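Local coordinates for putative redox protein (PDB 2QL8) that is probably a thiol-dependent redox protein of the OsmC/Ohr family, whose characterised members reduce organic hydroperoxides, at residues S57-A62 / N119-S124; T14-D19 / A26-G31; E91-V96 / S130-I135; V105-A110 / T137-K142; E20-H25 / T36-N41. All blocks are in the same frame, centred on the assembly; numbering follows the deposited sequence. Where two conformers were deposited one is given.

Contact 1: S57-A62 / N119-S124; sequences STCLEA and NRCPVS. With BEZ (benzoic acid), chain C.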
# COMPACT_ATOMS: atom_id res chain seq x y z
N SER A 57 4.41 4.11 5.76
CA SER A 57 5.45 4.50 6.73
C SER A 57 6.79 4.73 6.03
O SER A 57 7.51 5.70 6.32
CB SER A 57 5.55 3.46 7.88
OG SER A 57 6.00 2.18 7.43
N THR A 58 7.14 3.83 5.10
CA THR A 58 8.41 3.94 4.37
C THR A 58 8.42 5.17 3.47
O THR A 58 9.44 5.88 3.40
CB THR A 58 8.71 2.64 3.59
OG1 THR A 58 8.79 1.56 4.53
CG2 THR A 58 10.00 2.72 2.79
N CYS A 59 7.30 5.40 2.78
CA CYS A 59 7.23 6.55 1.88
C CYS A 59 7.28 7.89 2.65
O CYS A 59 8.03 8.83 2.27
CB CYS A 59 5.98 6.49 1.01
SG CYS A 59 6.05 7.50 -0.46
N LEU A 60 6.54 7.95 3.75
CA LEU A 60 6.55 9.14 4.57
C LEU A 60 7.95 9.41 5.13
O LEU A 60 8.43 10.55 5.14
CB LEU A 60 5.53 9.07 5.69
CG LEU A 60 4.08 9.41 5.33
CD1 LEU A 60 3.10 8.91 6.47
CD2 LEU A 60 3.86 10.89 4.95
N GLU A 61 8.59 8.33 5.60
CA GLU A 61 9.91 8.43 6.20
C GLU A 61 10.94 8.91 5.14
O GLU A 61 11.80 9.76 5.43
CB GLU A 61 10.31 7.10 6.84
CG GLU A 61 11.71 7.10 7.52
CD GLU A 61 11.77 7.83 8.85
OE1 GLU A 61 10.88 8.66 9.14
OE2 GLU A 61 12.77 7.53 9.59
N ALA A 62 10.86 8.37 3.92
CA ALA A 62 11.74 8.80 2.81
C ALA A 62 11.52 10.26 2.49
O ALA A 62 12.46 11.04 2.22
CB ALA A 62 11.54 7.94 1.56
N ASN A 119 1.98 16.63 1.97
CA ASN A 119 1.75 17.15 0.64
C ASN A 119 2.62 16.53 -0.44
O ASN A 119 2.28 16.63 -1.61
CB ASN A 119 2.00 18.65 0.62
CG ASN A 119 0.95 19.43 1.37
OD1 ASN A 119 -0.21 18.98 1.48
ND2 ASN A 119 1.33 20.61 1.89
N ARG A 120 3.78 15.98 -0.06
CA ARG A 120 4.77 15.48 -1.02
C ARG A 120 4.81 13.96 -1.18
O ARG A 120 5.14 13.45 -2.24
CB ARG A 120 6.17 16.00 -0.67
CG ARG A 120 6.34 17.48 -0.96
CD ARG A 120 7.60 18.09 -0.37
NE ARG A 120 8.82 17.50 -0.90
CZ ARG A 120 10.04 18.05 -0.75
NH1 ARG A 120 10.17 19.20 -0.11
NH2 ARG A 120 11.11 17.47 -1.24
N CYS A 121 4.50 13.24 -0.12
CA CYS A 121 4.62 11.79 -0.11
C CYS A 121 3.65 11.15 -1.11
O CYS A 121 2.44 11.38 -1.03
CB CYS A 121 4.33 11.28 1.30
SG CYS A 121 4.02 9.50 1.46
N PRO A 122 4.18 10.40 -2.11
CA PRO A 122 3.24 9.78 -3.07
C PRO A 122 2.10 8.94 -2.50
O PRO A 122 0.99 9.02 -3.01
CB PRO A 122 4.17 8.97 -3.97
CG PRO A 122 5.46 9.80 -3.97
CD PRO A 122 5.60 10.29 -2.56
N VAL A 123 2.38 8.16 -1.48
CA VAL A 123 1.32 7.28 -0.95
C VAL A 123 0.28 8.14 -0.21
O VAL A 123 -0.91 7.92 -0.32
CB VAL A 123 1.87 6.11 -0.09
CG1 VAL A 123 0.69 5.24 0.44
CG2 VAL A 123 2.89 5.25 -0.89
N SER A 124 0.77 9.15 0.52
CA SER A 124 -0.11 10.08 1.18
C SER A 124 -1.04 10.76 0.16
O SER A 124 -2.25 10.89 0.38
CB SER A 124 0.77 11.04 1.99
OG SER A 124 0.05 11.97 2.75
C BEZ C . 10.17 14.52 -2.52
O1 BEZ C . 11.15 15.19 -3.01
O2 BEZ C . 9.11 15.01 -2.43
C1 BEZ C . 10.26 13.09 -2.12
C2 BEZ C . 11.55 12.54 -1.94
C3 BEZ C . 11.66 11.20 -1.58
C4 BEZ C . 10.51 10.43 -1.40
C5 BEZ C . 9.24 10.99 -1.58
C6 BEZ C . 9.08 12.29 -1.92

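Contact 2: T14-D19 / A26-G31; sequences TTAIND and AYIPGG. With EDO (1,2-ethanediol), chain D.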
# COMPACT_ATOMS: atom_id res chain seq x y z
N THR A 14 7.49 -1.27 -11.05
CA THR A 14 7.58 -2.60 -10.47
C THR A 14 6.22 -3.27 -10.65
O THR A 14 5.23 -2.64 -11.06
CB THR A 14 7.98 -2.54 -8.96
OG1 THR A 14 8.27 -3.86 -8.49
CG2 THR A 14 6.89 -1.91 -8.08
N THR A 15 6.19 -4.56 -10.34
CA THR A 15 4.95 -5.33 -10.37
C THR A 15 4.90 -6.22 -9.12
O THR A 15 5.94 -6.62 -8.59
CB THR A 15 4.76 -6.16 -11.67
OG1 THR A 15 5.67 -7.27 -11.64
CG2 THR A 15 4.92 -5.34 -12.93
N ALA A 16 3.67 -6.55 -8.72
CA ALA A 16 3.38 -7.45 -7.59
C ALA A 16 2.26 -8.39 -8.02
O ALA A 16 1.30 -7.97 -8.68
CB ALA A 16 2.94 -6.67 -6.37
N ILE A 17 2.38 -9.67 -7.64
CA ILE A 17 1.39 -10.68 -7.99
C ILE A 17 0.88 -11.40 -6.74
O ILE A 17 1.68 -11.72 -5.83
CB ILE A 17 1.96 -11.68 -9.01
CG1 ILE A 17 2.33 -10.97 -10.32
CG2 ILE A 17 0.98 -12.85 -9.22
CD1 ILE A 17 3.07 -11.86 -11.39
N ASN A 18 -0.42 -11.67 -6.72
CA ASN A 18 -0.95 -12.66 -5.79
C ASN A 18 -1.88 -13.57 -6.60
O ASN A 18 -2.89 -13.13 -7.16
CB ASN A 18 -1.66 -12.02 -4.60
CG ASN A 18 -2.03 -13.02 -3.52
OD1 ASN A 18 -2.42 -14.16 -3.81
ND2 ASN A 18 -1.92 -12.59 -2.28
N ASP A 19 -1.52 -14.84 -6.67
CA ASP A 19 -2.35 -15.83 -7.35
C ASP A 19 -2.72 -17.04 -6.50
O ASP A 19 -3.09 -18.11 -7.03
CB ASP A 19 -1.66 -16.21 -8.64
CG ASP A 19 -0.33 -16.89 -8.47
OD1 ASP A 19 0.09 -17.25 -7.35
OD2 ASP A 19 0.32 -17.10 -9.50
N ALA A 26 2.27 -13.43 -1.63
CA ALA A 26 2.30 -12.37 -2.64
C ALA A 26 3.77 -12.12 -2.92
O ALA A 26 4.61 -12.31 -2.04
CB ALA A 26 1.62 -11.09 -2.12
N TYR A 27 4.08 -11.75 -4.16
CA TYR A 27 5.47 -11.53 -4.51
C TYR A 27 5.69 -10.52 -5.60
O TYR A 27 4.85 -10.24 -6.41
CB TYR A 27 6.13 -12.86 -4.93
CG TYR A 27 5.54 -13.49 -6.18
CD1 TYR A 27 4.41 -14.27 -6.10
CD2 TYR A 27 6.10 -13.28 -7.43
CE1 TYR A 27 3.87 -14.86 -7.25
CE2 TYR A 27 5.58 -13.84 -8.56
CZ TYR A 27 4.45 -14.65 -8.46
OH TYR A 27 3.96 -15.25 -9.62
N ILE A 28 6.88 -9.96 -5.54
CA ILE A 28 7.44 -9.13 -6.60
C ILE A 28 8.23 -10.08 -7.51
O ILE A 28 9.17 -10.72 -7.05
CB ILE A 28 8.43 -8.07 -6.02
CG1 ILE A 28 7.78 -7.22 -4.92
CG2 ILE A 28 9.03 -7.20 -7.13
CD1 ILE A 28 6.49 -6.51 -5.34
N PRO A 29 7.84 -10.18 -8.78
CA PRO A 29 8.62 -11.04 -9.69
C PRO A 29 10.08 -10.57 -9.69
O PRO A 29 10.34 -9.37 -9.85
CB PRO A 29 7.95 -10.79 -11.04
CG PRO A 29 6.53 -10.50 -10.70
CD PRO A 29 6.62 -9.66 -9.43
N GLY A 30 11.00 -11.51 -9.48
CA GLY A 30 12.41 -11.17 -9.38
C GLY A 30 12.84 -10.66 -8.02
O GLY A 30 14.02 -10.35 -7.82
N GLY A 31 11.90 -10.52 -7.08
CA GLY A 31 12.16 -9.88 -5.80
C GLY A 31 11.48 -10.55 -4.61
O GLY A 31 11.32 -11.79 -4.57
C1 EDO D . 9.66 -14.66 -7.86
O1 EDO D . 9.97 -14.06 -9.10
C2 EDO D . 10.47 -13.97 -6.76
O2 EDO D . 9.58 -13.56 -5.73

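Contact 3: E91-V96 / S130-I135; sequences EYQFLV and SGNYTI. With BEZ (benzoic acid), chain J; EDO (1,2-ethanediol), chain K.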
# COMPACT_ATOMS: atom_id res chain seq x y z
N GLU A 91 -18.90 -4.60 2.30
CA GLU A 91 -18.92 -3.26 2.87
C GLU A 91 -17.70 -3.07 3.77
O GLU A 91 -17.81 -2.46 4.85
CB GLU A 91 -20.19 -3.06 3.71
CG GLU A 91 -21.46 -3.19 2.96
CD GLU A 91 -22.66 -2.81 3.84
OE1 GLU A 91 -22.87 -3.46 4.91
OE2 GLU A 91 -23.36 -1.85 3.47
N TYR A 92 -16.55 -3.60 3.38
CA TYR A 92 -15.34 -3.49 4.19
C TYR A 92 -14.52 -2.27 3.77
O TYR A 92 -14.55 -1.84 2.60
CB TYR A 92 -14.42 -4.70 4.05
CG TYR A 92 -14.96 -5.99 4.64
CD1 TYR A 92 -15.22 -6.10 6.00
CD2 TYR A 92 -15.22 -7.08 3.82
CE1 TYR A 92 -15.70 -7.29 6.53
CE2 TYR A 92 -15.70 -8.25 4.34
CZ TYR A 92 -15.94 -8.37 5.70
OH TYR A 92 -16.47 -9.56 6.22
N GLN A 93 -13.84 -1.69 4.76
CA GLN A 93 -12.94 -0.57 4.50
C GLN A 93 -11.68 -0.70 5.34
O GLN A 93 -11.67 -1.44 6.33
CB GLN A 93 -13.59 0.76 4.82
CG GLN A 93 -14.83 1.09 4.05
CD GLN A 93 -15.35 2.44 4.41
OE1 GLN A 93 -14.76 3.45 4.04
NE2 GLN A 93 -16.46 2.49 5.15
N PHE A 94 -10.63 0.03 4.94
CA PHE A 94 -9.47 0.26 5.78
C PHE A 94 -9.46 1.73 6.22
O PHE A 94 -9.80 2.65 5.44
CB PHE A 94 -8.15 -0.00 5.05
CG PHE A 94 -7.88 -1.43 4.70
CD1 PHE A 94 -8.69 -2.50 5.10
CD2 PHE A 94 -6.77 -1.73 3.93
CE1 PHE A 94 -8.37 -3.78 4.74
CE2 PHE A 94 -6.49 -3.04 3.55
CZ PHE A 94 -7.32 -4.05 3.96
N LEU A 95 -9.04 1.94 7.46
CA LEU A 95 -8.71 3.28 7.99
C LEU A 95 -7.21 3.35 8.19
O LEU A 95 -6.59 2.37 8.57
CB LEU A 95 -9.39 3.54 9.34
CG LEU A 95 -10.92 3.39 9.38
CD1 LEU A 95 -11.36 3.50 10.86
CD2 LEU A 95 -11.69 4.34 8.48
N VAL A 96 -6.62 4.52 7.92
CA VAL A 96 -5.19 4.69 7.99
C VAL A 96 -4.85 5.96 8.80
O VAL A 96 -5.41 7.05 8.54
CB VAL A 96 -4.58 4.85 6.58
CG1 VAL A 96 -3.04 5.04 6.66
CG2 VAL A 96 -4.99 3.66 5.65
N SER A 130 -9.54 9.81 0.13
CA SER A 130 -10.20 8.56 0.53
C SER A 130 -11.25 8.76 1.61
O SER A 130 -12.11 7.88 1.83
CB SER A 130 -9.20 7.54 1.05
OG SER A 130 -8.62 7.94 2.29
N GLY A 131 -11.15 9.86 2.37
CA GLY A 131 -11.97 10.04 3.57
C GLY A 131 -11.56 9.23 4.77
O GLY A 131 -12.21 9.33 5.82
N ASN A 132 -10.51 8.40 4.63
CA ASN A 132 -10.14 7.38 5.61
C ASN A 132 -8.72 7.53 6.17
O ASN A 132 -8.25 6.70 6.92
CB ASN A 132 -10.31 5.96 5.00
CG ASN A 132 -11.76 5.57 4.83
OD1 ASN A 132 -12.67 6.42 4.87
ND2 ASN A 132 -11.99 4.29 4.56
N TYR A 133 -8.04 8.61 5.80
CA TYR A 133 -6.64 8.82 6.14
C TYR A 133 -6.46 10.10 6.93
O TYR A 133 -6.89 11.16 6.48
CB TYR A 133 -5.85 8.91 4.83
CG TYR A 133 -4.39 9.31 4.97
CD1 TYR A 133 -3.56 8.74 5.91
CD2 TYR A 133 -3.85 10.23 4.09
CE1 TYR A 133 -2.21 9.12 6.01
CE2 TYR A 133 -2.55 10.62 4.19
CZ TYR A 133 -1.73 10.08 5.13
OH TYR A 133 -0.39 10.46 5.19
N THR A 134 -5.77 9.95 8.05
CA THR A 134 -5.38 11.07 8.92
C THR A 134 -3.90 10.97 9.26
O THR A 134 -3.30 9.90 9.24
CB THR A 134 -6.25 11.07 10.21
OG1 THR A 134 -6.25 9.77 10.80
CG2 THR A 134 -7.68 11.47 9.88
N ILE A 135 -3.32 12.13 9.62
CA ILE A 135 -1.92 12.23 9.95
C ILE A 135 -1.76 13.24 11.09
O ILE A 135 -2.46 14.26 11.10
CB ILE A 135 -1.04 12.58 8.69
CG1 ILE A 135 0.44 12.56 9.02
CG2 ILE A 135 -1.47 13.89 8.05
CD1 ILE A 135 1.36 12.56 7.79
C BEZ J . -15.78 -8.66 0.67
O1 BEZ J . -16.11 -7.73 0.15
O2 BEZ J . -16.69 -9.49 1.11
C1 BEZ J . -14.32 -8.89 0.82
C2 BEZ J . -13.37 -7.81 0.53
C3 BEZ J . -12.07 -8.10 0.80
C4 BEZ J . -11.65 -9.39 1.23
C5 BEZ J . -12.58 -10.44 1.46
C6 BEZ J . -13.93 -10.18 1.26
C1 EDO K . -18.89 4.89 6.65
O1 EDO K . -17.51 4.89 6.33
C2 EDO K . -19.51 5.84 5.68
O2 EDO K . -18.41 6.40 4.95
O HOH W 1 -8.08 7.84 9.82

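Contact 4: V105-A110 / T137-K142; sequences VDFDTA and TVTDFK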
# COMPACT_ATOMS: atom_id res chain seq x y z
N VAL A 105 14.21 18.36 16.83
CA VAL A 105 13.68 19.71 16.64
C VAL A 105 12.50 20.07 17.54
O VAL A 105 11.87 19.20 18.12
CB VAL A 105 13.25 19.86 15.17
CG1 VAL A 105 14.39 19.49 14.24
CG2 VAL A 105 12.01 18.98 14.89
N ASP A 106 12.22 21.36 17.61
CA ASP A 106 11.06 21.89 18.31
C ASP A 106 9.75 21.36 17.68
O ASP A 106 9.69 21.05 16.47
CB ASP A 106 11.13 23.42 18.27
CG ASP A 106 11.41 23.98 16.85
OD1 ASP A 106 12.60 23.83 16.25
OD2 ASP A 106 10.40 24.55 16.35
N PHE A 107 8.71 21.24 18.48
CA PHE A 107 7.44 20.67 18.02
C PHE A 107 6.84 21.41 16.82
O PHE A 107 6.30 20.80 15.91
CB PHE A 107 6.42 20.56 19.17
CG PHE A 107 5.24 19.69 18.84
CD1 PHE A 107 5.37 18.30 18.83
CD2 PHE A 107 4.03 20.24 18.49
CE1 PHE A 107 4.29 17.50 18.53
CE2 PHE A 107 2.95 19.43 18.17
CZ PHE A 107 3.10 18.06 18.19
N ASP A 108 6.94 22.73 16.81
CA ASP A 108 6.45 23.52 15.68
C ASP A 108 7.15 23.17 14.37
O ASP A 108 6.51 23.15 13.31
CB ASP A 108 6.57 25.02 15.98
CG ASP A 108 5.48 25.51 16.90
OD1 ASP A 108 4.55 24.72 17.27
OD2 ASP A 108 5.55 26.71 17.25
N THR A 109 8.45 22.87 14.43
CA THR A 109 9.23 22.47 13.26
C THR A 109 8.77 21.06 12.84
O THR A 109 8.57 20.79 11.67
CB THR A 109 10.79 22.49 13.49
OG1 THR A 109 11.20 23.84 13.80
CG2 THR A 109 11.59 21.97 12.32
N ALA A 110 8.59 20.16 13.81
CA ALA A 110 8.09 18.81 13.53
C ALA A 110 6.74 18.89 12.82
O ALA A 110 6.48 18.15 11.83
CB ALA A 110 7.99 17.96 14.79
N THR A 137 1.38 14.85 14.16
CA THR A 137 2.72 14.98 14.68
C THR A 137 2.67 14.62 16.15
O THR A 137 1.78 15.06 16.85
CB THR A 137 3.23 16.43 14.52
OG1 THR A 137 3.05 16.84 13.15
CG2 THR A 137 4.69 16.53 14.94
N VAL A 138 3.64 13.82 16.56
CA VAL A 138 3.78 13.37 17.94
C VAL A 138 5.21 13.58 18.43
O VAL A 138 6.14 13.75 17.65
CB VAL A 138 3.37 11.89 18.08
CG1 VAL A 138 1.92 11.72 17.61
CG2 VAL A 138 4.36 10.96 17.33
N THR A 139 5.40 13.56 19.74
CA THR A 139 6.77 13.67 20.25
C THR A 139 7.44 12.29 20.36
O THR A 139 8.65 12.19 20.25
CB THR A 139 6.80 14.43 21.60
OG1 THR A 139 6.03 13.69 22.53
CG2 THR A 139 6.17 15.80 21.47
N ASP A 140 6.66 11.23 20.58
CA ASP A 140 7.17 9.87 20.58
C ASP A 140 6.07 8.85 20.28
O ASP A 140 4.89 9.21 20.11
CB ASP A 140 7.82 9.54 21.94
CG ASP A 140 6.87 9.74 23.09
OD1 ASP A 140 5.78 9.13 23.08
OD2 ASP A 140 7.19 10.54 23.99
N PHE A 141 6.46 7.58 20.19
CA PHE A 141 5.50 6.49 19.99
C PHE A 141 5.29 5.67 21.29
O PHE A 141 4.85 4.52 21.21
CB PHE A 141 5.95 5.55 18.87
CG PHE A 141 6.23 6.21 17.54
CD1 PHE A 141 5.46 7.27 17.08
CD2 PHE A 141 7.23 5.70 16.72
CE1 PHE A 141 5.75 7.86 15.83
CE2 PHE A 141 7.49 6.27 15.49
CZ PHE A 141 6.76 7.34 15.06
N LYS A 142 5.58 6.27 22.44
CA LYS A 142 5.51 5.59 23.76
C LYS A 142 4.11 5.70 24.36
O LYS A 142 3.10 5.79 23.64
CB LYS A 142 6.56 6.17 24.71

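Contact 5: E20-H25 / T36-N41; sequences EELEGH and TSSPMN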
# COMPACT_ATOMS: atom_id res chain seq x y z
N GLU A 20 -2.75 -16.83 -5.19
CA GLU A 20 -3.06 -17.87 -4.23
C GLU A 20 -4.28 -17.62 -3.36
O GLU A 20 -4.92 -16.59 -3.47
CB GLU A 20 -1.80 -18.16 -3.37
CG GLU A 20 -0.59 -18.65 -4.15
CD GLU A 20 0.67 -18.80 -3.31
OE1 GLU A 20 0.59 -19.29 -2.17
OE2 GLU A 20 1.75 -18.40 -3.79
N GLU A 21 -4.66 -18.65 -2.58
CA GLU A 21 -5.74 -18.56 -1.61
C GLU A 21 -5.37 -17.60 -0.48
O GLU A 21 -4.20 -17.20 -0.36
CB GLU A 21 -6.03 -19.97 -1.00
CG GLU A 21 -6.58 -20.92 -2.01
CD GLU A 21 -6.61 -22.37 -1.51
OE1 GLU A 21 -5.59 -22.85 -0.94
OE2 GLU A 21 -7.66 -23.00 -1.71
N LEU A 22 -6.37 -17.26 0.35
CA LEU A 22 -6.19 -16.29 1.43
C LEU A 22 -4.96 -16.67 2.26
O LEU A 22 -4.13 -15.84 2.61
CB LEU A 22 -7.49 -16.17 2.25
CG LEU A 22 -7.62 -15.09 3.32
CD1 LEU A 22 -7.34 -13.67 2.77
CD2 LEU A 22 -9.04 -15.19 3.98
N GLU A 23 -4.84 -17.96 2.57
CA GLU A 23 -3.62 -18.47 3.14
C GLU A 23 -2.67 -18.77 1.98
O GLU A 23 -2.76 -19.81 1.30
CB GLU A 23 -3.93 -19.69 4.00
CG GLU A 23 -5.03 -19.39 4.98
CD GLU A 23 -4.69 -18.32 5.99
OE1 GLU A 23 -3.56 -18.40 6.53
OE2 GLU A 23 -5.55 -17.47 6.29
N GLY A 24 -1.79 -17.80 1.68
CA GLY A 24 -0.93 -17.92 0.52
C GLY A 24 0.32 -17.08 0.60
O GLY A 24 1.03 -17.10 1.59
N HIS A 25 0.59 -16.39 -0.51
CA HIS A 25 1.77 -15.55 -0.67
C HIS A 25 1.46 -14.47 -1.68
O HIS A 25 0.54 -14.61 -2.49
CB HIS A 25 2.98 -16.32 -1.18
CG HIS A 25 3.32 -17.52 -0.35
ND1 HIS A 25 2.64 -18.72 -0.46
CD2 HIS A 25 4.30 -17.72 0.57
CE1 HIS A 25 3.17 -19.59 0.39
NE2 HIS A 25 4.18 -19.01 1.02
N THR A 36 1.31 -14.72 3.21
CA THR A 36 0.13 -13.98 3.57
C THR A 36 -0.92 -14.91 4.24
O THR A 36 -0.94 -16.12 4.01
CB THR A 36 -0.50 -13.28 2.32
OG1 THR A 36 -0.91 -14.25 1.35
CG2 THR A 36 0.47 -12.26 1.71
N SER A 37 -1.80 -14.30 5.02
CA SER A 37 -2.90 -14.99 5.68
C SER A 37 -3.95 -14.00 6.11
O SER A 37 -3.73 -12.78 6.14
CB SER A 37 -2.41 -15.81 6.89
OG SER A 37 -1.84 -15.01 7.91
N SER A 38 -5.14 -14.51 6.41
CA SER A 38 -6.22 -13.65 6.84
C SER A 38 -5.83 -12.95 8.12
O SER A 38 -5.32 -13.60 9.04
CB SER A 38 -7.49 -14.45 7.16
OG SER A 38 -8.48 -13.59 7.67
N PRO A 39 -6.12 -11.65 8.23
CA PRO A 39 -5.84 -10.99 9.52
C PRO A 39 -6.75 -11.49 10.65
O PRO A 39 -6.46 -11.22 11.82
CB PRO A 39 -6.13 -9.52 9.24
CG PRO A 39 -7.11 -9.52 8.14
CD PRO A 39 -6.71 -10.72 7.26
N MSE A 40 -7.83 -12.19 10.29
CA MSE A 40 -8.84 -12.65 11.26
C MSE A 40 -8.48 -13.97 11.92
O MSE A 40 -9.24 -14.45 12.77
CB MSE A 40 -10.22 -12.74 10.61
CG MSE A 40 -10.75 -11.44 10.03
SE MSE A 40 -10.56 -9.89 11.22
CE MSE A 40 -11.96 -10.38 12.45
N ASN A 41 -7.34 -14.56 11.61
CA ASN A 41 -6.86 -15.72 12.34
C ASN A 41 -5.45 -15.49 12.86
O ASN A 41 -4.87 -14.41 12.62
CB ASN A 41 -6.95 -16.98 11.47
CG ASN A 41 -6.05 -16.92 10.23
OD1 ASN A 41 -4.89 -16.54 10.32
ND2 ASN A 41 -6.58 -17.37 9.09
O HOH W 2 -2.37 -15.38 -1.23
O HOH W 3 -3.68 -13.40 1.58

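Contact 1: S57-A62 / N119-S124
Cys59 and Cys121 both carry SG anti to their own backbone N (chi1 -161° and 165°), and these torsions bring the two sulfurs into contact, 3.4 Å apart. That spacing is a van der Waals contact, too long for a disulfide. Cys59 SG also lies 3.5 Å from Pro122 CD, while Cys59 CB rests on Val123 CG2 at 3.8 Å. From the next position on the same helix, Leu60 lays CD2 against Cys121 CB (3.7 Å), so small and apolar groups pack between helix 48-70 and the start of helix 122-127. Cys121 is the N-cap of that second helix: its SG accepts from Ser124 N at 3.4 Å, nearly straight at 165°. Two neighbouring cysteines, one of them on the long central helix, are characteristic of the peroxidase members of the OsmC/Ohr family, where they serve peroxide reduction; a similar role is likely here but not established. Beside them lies benzoic acid, its C5 against Pro122 CD (3.8 Å). Arg120 grips the ligand's carboxylate with a fork, NE to O2 and NH2 to O1, each 2.9 Å. Its remaining nitrogen, NH1, forms a salt bridge with Glu70. A leucine in place of Arg120 would probably leave both the ligand carboxylate and Glu70 without this charged mate. Ala90 N of the second subunit donates to the same benzoic acid.

Contact 2: T14-D19 / A26-G31
Ile17 and Tyr27 lie side by side and point the same way, with Ile17 CB over one face of the tyrosine ring, 4.2 Å from its centroid and offset toward the rim, a CH-pi contact. Tyr27 takes the less common first torsion (chi1 64°), its CG held between the backbone N and the carbonyl carbon, and chi2 (-83°) then turns the ring. Ile17 puts CG1 anti to the carbonyl carbon (chi1 -62°); at the chain end its CD1 meets Pro29 CG at 3.8 Å, the two side chains crossing at about a right angle. A branched aliphatic residue suits this place because its CB and tip can touch ring and proline together. The backbones form a single antiparallel hydrogen-bonded bridge, Ile17 N to Tyr27 O (2.8 Å) and Tyr27 N to Ile17 O (2.9 Å). Ala16 CB meets Ile28 CD1 at 3.7 Å. An alanine in place of Tyr27 would probably uncover the flank of Ile17 while sparing the backbone bridge. Ile28 to Gly31 makes a type II turn, whose positive phi suits Gly30, and an ethanediol bridges Gly30 N and Gly31 O. Strand 12-18 also pairs with a strand of the second subunit. Thr15 O, covered by Ile28 CD1 (3.3 Å) and Pro29 CD (3.2 Å), is buried without a hydrogen-bond partner, which probably carries some polar cost, eased perhaps by the CA-H...O contact from Ile28 CA.

Contact 3: E91-V96 / S130-I135
Asn132 holds the tight end of this contact, its ND2 shared between Gln93 OE1 and Phe94 O, each 2.9 Å away. The bond to Gln93 is almost straight (177°) and lies in the plane of the Asn132 amide, although the nitrogen sits above the plane of the acceptor carbonyl. Its partner Gln93 uses an extended chain to reach across at about a right angle. Asparagine suits the site because one short amide can serve a side chain and a backbone carbonyl at once, while Asn132 OD1 accepts from Arg6 of the second subunit. Leu95 CD2 packs on Asn132 CG at 3.9 Å. Next to this, Val96 N donates to Asn132 O (2.9 Å) and Thr134 N to Val96 O (3.0 Å), the parallel pairing of Val96 with Tyr133; Val96 CG1 touches Tyr133 CD1 at 3.8 Å. The looser side is wet: a water bridges Val96 O and Thr134 OG1, the latter also hydrogen-bonded to His97 ND1. At the subunit interface Gln93 NE2 donates to an ethanediol, probably from the crystallisation liquor, that Arg6 of the second subunit also binds. Strand 91-102 lies between strand 133-137 and strand 77-88, while Val96 and Tyr133 both pack on Leu56 of helix 48-70.

Contact 4: V105-A110 / T137-K142
Phe107 reaches from the first turn of helix 107-120 to the chain that leaves strand 133-137, touching Thr137 and Thr139. Its CB leads to CG, which stands anti to the backbone N (chi1 -166°), and the ring beyond it lies against the other segment. There CD1 meets Thr139 CG2 at 3.7 Å, the two side chains crossing at about a right angle. Farther out, CE1 lies 3.7 Å from Thr137 CG2. At the tip CZ comes within 3.5 Å of Thr137 O, which stands at the ring edge near its plane. The side chains of Phe107 and Thr137 slide past each other in opposite directions. One turn along the helix, Ala110 CB meets the same methyl, Thr137 CG2, at 3.6 Å; an alanine is small enough to let helix and strand end approach. Threonine suits the other side because it divides its branches: CG2 touches ring atom CE1 and Ala110 CB, whereas Thr137 OG1 is hydrogen-bonded to Thr114 OG1 of the same helix. Asp106 caps the helix start, OD2 accepting from Thr109 OG1 at 2.8 Å and, weakly, from Thr109 N. In the C-terminal tail, Asp140 OD1 accepts from Lys142 N in an Asx turn. Between the two segments the touching is largely apolar, methyls against ring carbons, and relies on shape and dispersion; the Thr137-Thr114 bond supplies the directional link to the helix.

Contact 5: E20-H25 / T36-N41
At the open end of the hairpin 24-27/33-36 the last pair is Gly24 and Thr36, antiparallel and hydrogen-bonded: Gly24 N donates to Thr36 O (3.0 Å) and Thr36 N to Gly24 O (2.9 Å). Glycine suits its place, since a CB there would clash with Glu21 O. Beyond the strands Glu23 takes over in one of its two conformers. Its chain bends at chi2 (-64°), and OE2 accepts from Ser38 N and Asn41 ND2, both at 3.0 Å and from opposite faces of the carboxylate plane. Asn41 OD1 is held by His43 N. Glu23 OE1 accepts from His43 ND1; three donors, in this conformer, would probably favour the charged form. Leu22 CD2 lies against Ser38 CB at 3.6 Å, and a water links Leu22 O with Thr36 OG1. His25 ND1 donates to Glu20 OE1 (2.7 Å). Thr36 packs on Thr58 and Leu22 on Ala62 of the second subunit, both on its helix 48-70, while Ser37 pairs through its backbone with Thr46 ahead of this chain's own helix.

Overall arrangement
From the N terminus, contact 2 comes first, closing the short loop between strand 12-18 and strand 24-27. Contact 5 begins inside that loop and closes after it, so the two cross; they share strand 24-27 and touch through Asn18 and His25. Both are complete before contact 1 opens. Contacts 1, 3 and 4 open and close in the same order, each crossing the others, and tie the central helix 48-70, the sheet and helix 107-120 together. Contacts 1 and 3 meet at Ser124 and Tyr133; contact 4 lies far from the hairpin end, its centre about 36 Å from that of contact 2. Across the dimer, Asn18 binds Thr58 of the second subunit.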